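PDB 5IWZ: synaptonemal complex protein 2 from Mus musculus, which is a major component of the axial and lateral elements of synaptonemal complexes in meiotic prophase, needed for chromosome synapsis and for insertion of SYCP3. Local coordinates for residues A[45-50]-A[84-89]. Numbering follows the deposited sequence.
Sequences CSKQFL and FILGQA
A small three-stranded sheet within the armadillo-repeat-like domain brings Cys45 beside Phe84 and Ile85 of strand 83-85, just before the first segment enters helix 49-63 and the second a type I' turn. A single backbone hydrogen bond joins the two segments: Cys45 N donates to Phe84 O over 2.8 Å, nearly straight at the hydrogen (163°). Phe84 is also backbone-bonded to Ile43, which continues the parallel pairing. One step on, the carbonyl of Cys45 faces a carbon instead of an N-H, and Ile85 CA approaches Cys45 O at 3.3 Å in a CA-H...O contact.

Ile85 carries the side-chain packing. Its CG2, anti to the backbone N, sits 3.5 Å from Ser46 O, while CG1 lies 4.1 Å from Cys45 CB. It thus packs largely against the backbone of the turn Ser46-Phe49, where Phe49 N bonds to Ser46 O and Ser46 OG accepts a weak capping bond from Gln48 N. An alanine in place of Ile85 would probably open a gap beside Ser46 O and lose the packing on Met94 of helix 90-97. On the Cys45 side, SG stands 3.9 Å above the centre of the Phe49 ring, which also touches Leu13 and Ile17 of helix 13-23. At the margin, Lys47 CD brushes Leu86 CD1 at 4.3 Å. The contact illustrates how a parallel pairing can run out: beyond the one N-H...O bond between the segments come a CA-H...O contact and the apolar packing of Ile85 against the carbonyls of Cys45 and Ser46.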
# COMPACT_ATOMS: atom_id res chain seq x y z
N CYS A 45 -16.97 -20.25 -19.75
CA CYS A 45 -17.87 -19.58 -18.82
C CYS A 45 -19.04 -18.97 -19.57
O CYS A 45 -18.95 -18.64 -20.75
CB CYS A 45 -17.15 -18.49 -18.03
SG CYS A 45 -15.93 -19.15 -16.93
N SER A 46 -20.14 -18.81 -18.85
CA SER A 46 -21.37 -18.33 -19.46
C SER A 46 -21.45 -16.81 -19.43
O SER A 46 -20.65 -16.11 -18.81
CB SER A 46 -22.58 -18.92 -18.75
OG SER A 46 -22.78 -18.23 -17.53
N LYS A 47 -22.48 -16.31 -20.12
CA LYS A 47 -22.81 -14.89 -20.14
C LYS A 47 -23.20 -14.38 -18.76
O LYS A 47 -23.05 -13.19 -18.47
CB LYS A 47 -23.95 -14.67 -21.14
CG LYS A 47 -24.13 -13.26 -21.62
CD LYS A 47 -23.12 -12.90 -22.70
CE LYS A 47 -23.52 -11.62 -23.44
NZ LYS A 47 -22.32 -10.90 -23.97
N GLN A 48 -23.69 -15.27 -17.89
CA GLN A 48 -24.10 -14.92 -16.54
C GLN A 48 -22.99 -15.10 -15.50
O GLN A 48 -23.26 -14.96 -14.30
CB GLN A 48 -25.31 -15.77 -16.12
CG GLN A 48 -26.61 -15.43 -16.85
CD GLN A 48 -26.65 -15.96 -18.27
OE1 GLN A 48 -26.36 -17.13 -18.52
NE2 GLN A 48 -27.02 -15.09 -19.21
N PHE A 49 -21.77 -15.43 -15.92
CA PHE A 49 -20.67 -15.64 -14.97
C PHE A 49 -20.43 -14.39 -14.12
O PHE A 49 -20.30 -14.48 -12.90
CB PHE A 49 -19.40 -16.03 -15.72
CG PHE A 49 -18.24 -16.44 -14.82
CD1 PHE A 49 -18.39 -17.46 -13.89
CD2 PHE A 49 -17.00 -15.83 -14.94
CE1 PHE A 49 -17.34 -17.84 -13.07
CE2 PHE A 49 -15.94 -16.23 -14.13
CZ PHE A 49 -16.11 -17.23 -13.20
N LEU A 50 -20.38 -13.21 -14.76
CA LEU A 50 -20.12 -11.98 -14.02
C LEU A 50 -21.20 -11.71 -12.97
O LEU A 50 -20.89 -11.31 -11.84
CB LEU A 50 -20.00 -10.79 -14.98
CG LEU A 50 -19.81 -9.42 -14.34
CD1 LEU A 50 -18.55 -9.36 -13.45
CD2 LEU A 50 -19.77 -8.28 -15.40
N PHE A 84 -13.12 -18.01 -21.38
CA PHE A 84 -13.76 -17.64 -22.62
C PHE A 84 -15.26 -17.68 -22.39
O PHE A 84 -15.77 -18.53 -21.66
CB PHE A 84 -13.34 -18.58 -23.77
CG PHE A 84 -11.86 -18.51 -24.09
CD1 PHE A 84 -11.39 -17.65 -25.07
CD2 PHE A 84 -10.95 -19.28 -23.39
CE1 PHE A 84 -10.03 -17.57 -25.35
CE2 PHE A 84 -9.58 -19.20 -23.66
CZ PHE A 84 -9.12 -18.34 -24.65
N ILE A 85 -15.96 -16.71 -22.97
CA ILE A 85 -17.42 -16.62 -22.87
C ILE A 85 -17.96 -16.57 -24.29
O ILE A 85 -17.65 -15.63 -25.04
CB ILE A 85 -17.87 -15.39 -22.06
CG1 ILE A 85 -17.23 -15.41 -20.67
CG2 ILE A 85 -19.38 -15.34 -21.95
CD1 ILE A 85 -17.51 -14.16 -19.85
N LEU A 86 -18.74 -17.59 -24.67
CA LEU A 86 -19.27 -17.73 -26.02
C LEU A 86 -18.18 -17.52 -27.07
O LEU A 86 -18.36 -16.81 -28.06
CB LEU A 86 -20.45 -16.79 -26.25
CG LEU A 86 -21.61 -17.05 -25.28
CD1 LEU A 86 -22.78 -16.13 -25.56
CD2 LEU A 86 -22.04 -18.53 -25.33
N GLY A 87 -17.02 -18.14 -26.83
CA GLY A 87 -15.92 -18.11 -27.77
C GLY A 87 -15.02 -16.90 -27.69
O GLY A 87 -13.91 -16.95 -28.23
N GLN A 88 -15.45 -15.82 -27.05
CA GLN A 88 -14.66 -14.60 -27.01
C GLN A 88 -13.89 -14.51 -25.69
O GLN A 88 -14.23 -15.15 -24.69
CB GLN A 88 -15.55 -13.37 -27.19
CG GLN A 88 -16.46 -13.44 -28.42
CD GLN A 88 -15.72 -13.79 -29.70
OE1 GLN A 88 -14.61 -13.30 -29.96
NE2 GLN A 88 -16.33 -14.65 -30.52
N ALA A 89 -12.82 -13.71 -25.71
CA ALA A 89 -11.99 -13.50 -24.53
C ALA A 89 -12.83 -13.16 -23.32
O ALA A 89 -13.65 -12.22 -23.35
CB ALA A 89 -10.97 -12.38 -24.80